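Local atomic coordinates of tail spike protein gp49 (Pseudomonas phage LKA1, PDB entry 4RU4), a protein that forms the tailspike of Pseudomonas phage LKA1 and probably cleaves the host O-specific polysaccharide as a lyase during virus entry. Residues 244-249 against 254-259; 273-276 against 282-285; 467-472 against 487-492. All coordinates share one frame; numbering follows the deposited sequence.

In the fold
The three contacts illustrate how a solenoid fills its interior: segments on different walls of a coil meet inside it, mostly through apolar side chains. All three are buried, and none is held by a hydrogen bond between its two segments. Interactions 1 and 2 touch, their centres 5 Å apart; strand 247-249 neighbours strand 271-276, and strand 254-257 neighbours strand 281-284. Each relies on a phenylalanine, set against a methyl and an isoleucine in interaction 1 but against glycine backbone in interaction 2. Interaction 3, its centre about 39 Å from that of interaction 1, uses aliphatic branches alone and joins a strand to a loop. Polar bonds of Lys255 and Lys468 lie outside this packing.

Interaction 1 of 3, residues 244-249 against 254-259; sequences AGVYFA and AKITNS. With EDO (1,2-ethanediol), chain S.
The phenyl ring of Phe248 offers one face to Ala254 and part of its edge to Ile256. CB of Ala254 stands 3.7 Å from the centroid of the Phe248 ring and 18° off its normal, a CH-pi contact that is offset toward the rim, closest to CG and CD1. Near the plane of the same ring, CE2 of Phe248 meets CB of Ile256 at 4.1 Å, and the CG2 branch of Ile256 is equally close to that carbon. Phe248 gets there because its CG lies anti to the carbonyl carbon (chi1 -68°), which sends the ring across the interior between the two chain segments. The ring also meets that of Phe275, their planes inclined at about 25°.

Farther along the pair, Val246 and Ile256 meet tip to tip, with CG2 of Val246 4.0 Å from CD1 of Ile256. The long branch of Ile256 runs anti to the backbone N, which carries CD1 to the valine while CB and CG2 stay beside the phenyl ring. Strands 247-249 and 254-257 run nearly antiparallel, yet their axes come no closer than 9.1 Å, a spacing filled by side chains. Outside, Lys255 makes a salt bridge with Asp253. Past the strand, OG of Ser259 donates to O of Thr257 over 2.7 Å, from above the carbonyl plane, and is also hydrogen-bonded to the backbone N of Val236. A molecule of 1,2-ethanediol, probably from the crystallisation liquor, donates through O1 to O of Asn258. Apolar side chains from opposed walls of a coil meeting in its interior are characteristic of the right-handed parallel beta-helix of pectin lyase-like proteins.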
loop_
_atom_site.group_PDB
_atom_site.type_symbol
_atom_site.label_atom_id
_atom_site.label_comp_id
_atom_site.label_asym_id
_atom_site.label_seq_id
_atom_site.Cartn_x
_atom_site.Cartn_y
_atom_site.Cartn_z
ATOM N N ALA B 244 28.397 -0.847 -8.552
ATOM C CA ALA B 244 27.224 -0.307 -7.838
ATOM C C ALA B 244 26.997 1.149 -8.159
ATOM O O ALA B 244 27.891 1.965 -7.966
ATOM C CB ALA B 244 27.380 -0.466 -6.335
ATOM N N GLY B 245 25.806 1.474 -8.649
ATOM C CA GLY B 245 25.471 2.866 -8.883
ATOM C C GLY B 245 25.573 3.659 -7.592
ATOM O O GLY B 245 26.282 4.648 -7.525
ATOM N N VAL B 246 24.857 3.213 -6.558
ATOM C CA VAL B 246 24.878 3.853 -5.241
ATOM C C VAL B 246 25.068 2.743 -4.212
ATOM O O VAL B 246 24.354 1.746 -4.242
ATOM C CB VAL B 246 23.549 4.591 -4.944
ATOM C CG1 VAL B 246 23.565 5.229 -3.564
ATOM C CG2 VAL B 246 23.305 5.673 -5.997
ATOM N N TYR B 247 26.030 2.919 -3.318
ATOM C CA TYR B 247 26.306 1.920 -2.297
ATOM C C TYR B 247 26.278 2.595 -0.945
ATOM O O TYR B 247 27.129 3.428 -0.664
ATOM C CB TYR B 247 27.686 1.300 -2.547
ATOM C CG TYR B 247 28.037 0.072 -1.717
ATOM C CD1 TYR B 247 27.452 -0.172 -0.482
ATOM C CD2 TYR B 247 28.955 -0.849 -2.189
ATOM C CE1 TYR B 247 27.780 -1.304 0.274
ATOM C CE2 TYR B 247 29.287 -1.979 -1.456
ATOM C CZ TYR B 247 28.696 -2.197 -0.221
ATOM O OH TYR B 247 29.037 -3.323 0.506
ATOM N N PHE B 248 25.305 2.217 -0.112
ATOM C CA PHE B 248 25.269 2.622 1.279
ATOM C C PHE B 248 25.826 1.462 2.116
ATOM O O PHE B 248 25.318 0.336 2.035
ATOM C CB PHE B 248 23.834 2.916 1.743
ATOM C CG PHE B 248 23.209 4.139 1.101
ATOM C CD1 PHE B 248 23.618 5.407 1.449
ATOM C CD2 PHE B 248 22.174 3.999 0.194
ATOM C CE1 PHE B 248 23.040 6.547 0.870
ATOM C CE2 PHE B 248 21.561 5.129 -0.394
ATOM C CZ PHE B 248 21.989 6.403 -0.042
ATOM N N ALA B 249 26.858 1.735 2.918
ATOM C CA ALA B 249 27.492 0.684 3.725
ATOM C C ALA B 249 27.425 1.108 5.188
ATOM O O ALA B 249 27.897 2.193 5.533
ATOM C CB ALA B 249 28.947 0.471 3.299
ATOM N N ALA B 254 19.707 5.625 5.922
ATOM C CA ALA B 254 20.082 6.152 4.613
ATOM C C ALA B 254 18.819 6.253 3.767
ATOM O O ALA B 254 18.065 5.288 3.669
ATOM C CB ALA B 254 21.079 5.230 3.940
ATOM N N LYS B 255 18.586 7.408 3.138
ATOM C CA LYS B 255 17.446 7.520 2.228
ATOM C C LYS B 255 17.890 8.027 0.859
ATOM O O LYS B 255 18.536 9.075 0.767
ATOM C CB LYS B 255 16.378 8.448 2.802
ATOM C CG LYS B 255 15.609 7.857 3.999
ATOM C CD LYS B 255 14.420 8.733 4.398
ATOM C CE LYS B 255 13.564 8.028 5.436
ATOM N NZ LYS B 255 13.654 8.697 6.738
ATOM N N ILE B 256 17.530 7.295 -0.196
ATOM C CA ILE B 256 17.690 7.811 -1.552
ATOM C C ILE B 256 16.304 7.986 -2.155
ATOM O O ILE B 256 15.490 7.051 -2.134
ATOM C CB ILE B 256 18.552 6.933 -2.446
ATOM C CG1 ILE B 256 18.576 7.500 -3.884
ATOM C CG2 ILE B 256 18.061 5.459 -2.476
ATOM C CD1 ILE B 256 19.773 6.990 -4.693
ATOM N N THR B 257 16.031 9.179 -2.682
ATOM C CA THR B 257 14.668 9.509 -3.143
ATOM C C THR B 257 14.696 10.174 -4.530
ATOM O O THR B 257 15.659 10.876 -4.877
ATOM C CB THR B 257 13.978 10.480 -2.160
ATOM O OG1 THR B 257 14.870 11.584 -1.887
ATOM C CG2 THR B 257 13.645 9.761 -0.836
ATOM N N ASN B 258 13.632 9.978 -5.310
ATOM C CA ASN B 258 13.457 10.763 -6.552
ATOM C C ASN B 258 14.654 10.704 -7.529
ATOM O O ASN B 258 14.961 11.683 -8.234
ATOM C CB ASN B 258 13.156 12.211 -6.171
ATOM C CG ASN B 258 12.132 12.311 -5.032
ATOM O OD1 ASN B 258 11.081 11.675 -5.092
ATOM N ND2 ASN B 258 12.452 13.086 -3.977
ATOM N N SER B 259 15.317 9.550 -7.589
ATOM C CA SER B 259 16.575 9.432 -8.328
ATOM C C SER B 259 16.485 8.412 -9.461
ATOM O O SER B 259 15.679 7.488 -9.403
ATOM C CB SER B 259 17.729 9.090 -7.363
ATOM O OG SER B 259 17.821 10.120 -6.390
HETATM C C1 EDO S . 16.296 11.820 -11.328
HETATM O O1 EDO S . 14.903 11.740 -11.017
HETATM C C2 EDO S . 16.563 13.069 -12.143
HETATM O O2 EDO S . 15.881 14.148 -11.522
#

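Interaction 2 of 3, residues 273-276 against 282-285; sequences IIFG and GADN
Phe275 reaches across the interior of the coil to the backbone of Gly282, and this is the tight part of the contact. The far end of the ring does the touching: CZ of Phe275 lies 3.5 Å from C of Gly282, while CE2 of Phe275 is 3.8 Å from CA of Gly282. The peptide comes to the ring obliquely. A chi1 of -68° sets CG of Phe275 beside the backbone N, and the phenyl group extends from its own strand toward the opposing one. Gly282 has an extended conformation, phi 143° with psi -160°, that belongs essentially to glycine, and it presents bare main chain to the aromatic tip.

Packing slackens beside this point. The methyl of Ala283 points inward, but CB of Ala283 is 4.4 Å from CZ of Phe275, and CD1 of Ile273 approaches CB of Ala283 only to 4.5 Å. These are wide apolar approaches, and Ile256 of the preceding coil packs against both Ile273 and Ala283. On the other side of strand 282-284 the chemistry changes: Asp284 is partly exposed and has a weak hydrogen bond to Asn315 and packing against Asn315 of the second subunit. At the corner that follows, ND2 of Asn285 bonds to OD1 of Asn258, so equivalent asparagines of successive coils are joined side chain to side chain.

Within the beta-helix, strand 271-276 lies between strands 247-249 and 296-298, parallel to both, and strand 281-284 lies likewise between 254-257 and 312-314, with Val311 packing on Phe275.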
loop_
_atom_site.group_PDB
_atom_site.type_symbol
_atom_site.label_atom_id
_atom_site.label_comp_id
_atom_site.label_asym_id
_atom_site.label_seq_id
_atom_site.Cartn_x
_atom_site.Cartn_y
_atom_site.Cartn_z
ATOM N N ILE B 273 21.218 0.193 -6.786
ATOM C CA ILE B 273 21.386 0.717 -5.423
ATOM C C ILE B 273 21.544 -0.478 -4.488
ATOM O O ILE B 273 20.734 -1.415 -4.530
ATOM C CB ILE B 273 20.124 1.488 -4.965
ATOM C CG1 ILE B 273 19.782 2.593 -5.950
ATOM C CG2 ILE B 273 20.318 2.108 -3.570
ATOM C CD1 ILE B 273 18.276 3.103 -5.857
ATOM N N ILE B 274 22.581 -0.467 -3.658
ATOM C CA ILE B 274 22.751 -1.534 -2.690
ATOM C C ILE B 274 22.896 -0.982 -1.275
ATOM O O ILE B 274 23.635 -0.003 -1.020
ATOM C CB ILE B 274 23.915 -2.513 -3.036
ATOM C CG1 ILE B 274 24.110 -3.505 -1.873
ATOM C CG2 ILE B 274 25.212 -1.743 -3.351
ATOM C CD1 ILE B 274 24.703 -4.795 -2.244
ATOM N N PHE B 275 22.157 -1.609 -0.364
ATOM C CA PHE B 275 22.231 -1.277 1.061
ATOM C C PHE B 275 22.987 -2.414 1.722
ATOM O O PHE B 275 22.434 -3.508 1.863
ATOM C CB PHE B 275 20.825 -1.146 1.680
ATOM C CG PHE B 275 20.029 0.056 1.180
ATOM C CD1 PHE B 275 19.314 -0.011 -0.004
ATOM C CD2 PHE B 275 19.977 1.235 1.905
ATOM C CE1 PHE B 275 18.578 1.086 -0.467
ATOM C CE2 PHE B 275 19.236 2.333 1.452
ATOM C CZ PHE B 275 18.545 2.241 0.243
ATOM N N GLY B 276 24.252 -2.177 2.082
ATOM C CA GLY B 276 25.070 -3.199 2.716
ATOM C C GLY B 276 25.129 -2.921 4.206
ATOM O O GLY B 276 25.519 -1.817 4.624
ATOM N N GLY B 282 15.897 3.564 3.274
ATOM C CA GLY B 282 15.494 2.846 2.081
ATOM C C GLY B 282 15.437 3.738 0.850
ATOM O O GLY B 282 16.050 4.795 0.828
ATOM N N ALA B 283 14.706 3.289 -0.166
ATOM C CA ALA B 283 14.647 3.974 -1.466
ATOM C C ALA B 283 13.202 4.299 -1.793
ATOM O O ALA B 283 12.313 3.488 -1.572
ATOM C CB ALA B 283 15.226 3.078 -2.564
ATOM N N ASP B 284 12.966 5.478 -2.366
ATOM C CA ASP B 284 11.611 5.934 -2.560
ATOM C C ASP B 284 11.538 6.721 -3.857
ATOM O O ASP B 284 12.345 7.652 -4.092
ATOM C CB ASP B 284 11.153 6.825 -1.396
ATOM C CG ASP B 284 9.643 6.993 -1.347
ATOM O OD1 ASP B 284 9.024 7.234 -2.390
ATOM O OD2 ASP B 284 9.051 6.861 -0.250
ATOM N N ASN B 285 10.566 6.330 -4.673
ATOM C CA ASN B 285 10.283 7.034 -5.919
ATOM C C ASN B 285 11.491 7.066 -6.848
ATOM O O ASN B 285 11.781 8.100 -7.450
ATOM C CB ASN B 285 9.829 8.458 -5.637
ATOM C CG ASN B 285 9.064 9.042 -6.798
ATOM O OD1 ASN B 285 8.429 8.305 -7.561
ATOM N ND2 ASN B 285 9.134 10.354 -6.965
#

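Interaction 3 of 3, residues 467-472 against 487-492; sequences GKVLQL and ENLAGL
A late coil of the pectin lyase-like beta-helix is packed here around Val469, whose two methyls each engage a leucine of the loop that follows strand 484-487. CG1 of Val469 meets CD1 of Leu489 at 4.0 Å, the two side chains reaching toward each other tip to tip. CG2 of Val469 takes the second partner, 3.9 Å from CD2 of Leu492, and these two side chains cross at about a right angle. The fork of the valine explains the division of labour: CG1 is anti to the backbone N (chi1 -179°), whereas CG2 is anti to the carbonyl carbon, so the methyls diverge toward separate points on the loop. Val469 itself sits at a corner of the chain. All three residues are buried, and the loop between the two leucines bends through Gly491, whose phi of 93° gives it a backbone shape suited to glycine.

On the partly exposed side of this segment, Lys468 and Gln471 pair. NZ of Lys468 donates to OE1 of Gln471 at 2.6 Å, in the carbonyl plane and on a lone pair, and the same ammonium also bonds to OG of Ser500. In the loop, main-chain O of Leu489 accepts from Arg511 of the third subunit, a hydrogen bond that links the loop to a neighbouring subunit of the trimer.

Tyr456 and Ile461 of strand 452-463 pack on Leu489 and Leu492 respectively, and Ile496 packs on Val469. Strand 468-474 runs parallel between strands 439-446 and 497-501, the latter being one of the two edge strands of that sheet within this chain.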
loop_
_atom_site.group_PDB
_atom_site.type_symbol
_atom_site.label_atom_id
_atom_site.label_comp_id
_atom_site.label_asym_id
_atom_site.label_seq_id
_atom_site.Cartn_x
_atom_site.Cartn_y
_atom_site.Cartn_z
ATOM N N GLY B 467 -0.508 -27.918 -13.838
ATOM C CA GLY B 467 -0.463 -29.208 -13.183
ATOM C C GLY B 467 -0.956 -29.153 -11.745
ATOM O O GLY B 467 -1.888 -29.877 -11.363
ATOM N N LYS B 468 -0.346 -28.288 -10.935
ATOM C CA LYS B 468 -0.579 -28.337 -9.479
ATOM C C LYS B 468 -0.510 -26.952 -8.881
ATOM O O LYS B 468 0.155 -26.080 -9.445
ATOM C CB LYS B 468 0.503 -29.171 -8.768
ATOM C CG LYS B 468 0.998 -30.376 -9.547
ATOM C CD LYS B 468 1.910 -31.259 -8.700
ATOM C CE LYS B 468 2.440 -32.448 -9.524
ATOM N NZ LYS B 468 3.420 -33.278 -8.763
ATOM N N VAL B 469 -1.153 -26.770 -7.720
ATOM C CA VAL B 469 -0.973 -25.537 -6.955
ATOM C C VAL B 469 0.342 -25.670 -6.193
ATOM O O VAL B 469 1.271 -24.910 -6.448
ATOM C CB VAL B 469 -2.165 -25.237 -5.999
ATOM C CG1 VAL B 469 -1.951 -23.920 -5.227
ATOM C CG2 VAL B 469 -3.483 -25.188 -6.783
ATOM N N LEU B 470 0.436 -26.660 -5.296
ATOM C CA LEU B 470 1.650 -26.852 -4.501
ATOM C C LEU B 470 2.371 -28.136 -4.866
ATOM O O LEU B 470 1.735 -29.171 -5.141
ATOM C CB LEU B 470 1.328 -26.900 -3.004
ATOM C CG LEU B 470 0.487 -25.755 -2.443
ATOM C CD1 LEU B 470 0.315 -25.956 -0.948
ATOM C CD2 LEU B 470 1.118 -24.379 -2.766
ATOM N N GLN B 471 3.700 -28.064 -4.824
ATOM C CA GLN B 471 4.574 -29.209 -5.018
ATOM C C GLN B 471 5.546 -29.163 -3.832
ATOM O O GLN B 471 6.400 -28.274 -3.758
ATOM C CB GLN B 471 5.316 -29.073 -6.342
ATOM C CG GLN B 471 6.449 -30.060 -6.521
ATOM C CD GLN B 471 5.949 -31.416 -6.953
ATOM O OE1 GLN B 471 4.981 -31.523 -7.711
ATOM N NE2 GLN B 471 6.587 -32.464 -6.453
ATOM N N LEU B 472 5.367 -30.074 -2.878
ATOM C CA LEU B 472 6.114 -30.039 -1.610
ATOM C C LEU B 472 6.960 -31.305 -1.473
ATOM O O LEU B 472 6.423 -32.397 -1.260
ATOM C CB LEU B 472 5.155 -29.895 -0.411
ATOM C CG LEU B 472 4.164 -28.711 -0.540
ATOM C CD1 LEU B 472 3.117 -28.712 0.566
ATOM C CD2 LEU B 472 4.893 -27.347 -0.585
ATOM N N GLU B 487 -6.717 -22.178 -0.169
ATOM C CA GLU B 487 -8.067 -21.693 0.049
ATOM C C GLU B 487 -8.390 -20.477 -0.808
ATOM O O GLU B 487 -7.513 -19.665 -1.116
ATOM C CB GLU B 487 -8.275 -21.302 1.526
ATOM C CG GLU B 487 -7.312 -20.174 1.996
ATOM C CD GLU B 487 -7.451 -19.820 3.475
ATOM O OE1 GLU B 487 -8.160 -20.559 4.210
ATOM O OE2 GLU B 487 -6.858 -18.790 3.906
ATOM N N ASN B 488 -9.667 -20.365 -1.155
ATOM C CA ASN B 488 -10.217 -19.157 -1.769
ATOM C C ASN B 488 -9.459 -18.758 -3.027
ATOM O O ASN B 488 -9.175 -17.594 -3.234
ATOM C CB ASN B 488 -10.258 -17.996 -0.766
ATOM C CG ASN B 488 -10.981 -18.372 0.529
ATOM O OD1 ASN B 488 -12.004 -19.030 0.498
ATOM N ND2 ASN B 488 -10.427 -17.972 1.661
ATOM N N LEU B 489 -9.140 -19.734 -3.873
ATOM C CA LEU B 489 -8.446 -19.429 -5.133
ATOM C C LEU B 489 -9.454 -19.320 -6.258
ATOM O O LEU B 489 -10.419 -20.089 -6.312
ATOM C CB LEU B 489 -7.425 -20.507 -5.464
ATOM C CG LEU B 489 -6.354 -20.715 -4.403
ATOM C CD1 LEU B 489 -5.353 -21.803 -4.863
ATOM C CD2 LEU B 489 -5.669 -19.380 -4.085
ATOM N N ALA B 490 -9.251 -18.349 -7.143
ATOM C CA ALA B 490 -10.126 -18.184 -8.295
ATOM C C ALA B 490 -9.342 -18.541 -9.565
ATOM O O ALA B 490 -8.147 -18.263 -9.647
ATOM C CB ALA B 490 -10.656 -16.731 -8.363
ATOM N N GLY B 491 -9.995 -19.201 -10.523
ATOM C CA GLY B 491 -9.403 -19.454 -11.816
ATOM C C GLY B 491 -8.664 -20.772 -12.027
ATOM O O GLY B 491 -7.966 -20.919 -13.021
ATOM N N LEU B 492 -8.790 -21.716 -11.092
ATOM C CA LEU B 492 -8.141 -23.008 -11.247
ATOM C C LEU B 492 -8.903 -23.798 -12.288
ATOM O O LEU B 492 -10.149 -23.887 -12.228
ATOM C CB LEU B 492 -8.163 -23.794 -9.931
ATOM C CG LEU B 492 -7.328 -23.226 -8.788
ATOM C CD1 LEU B 492 -7.556 -24.050 -7.506
ATOM C CD2 LEU B 492 -5.842 -23.182 -9.195
#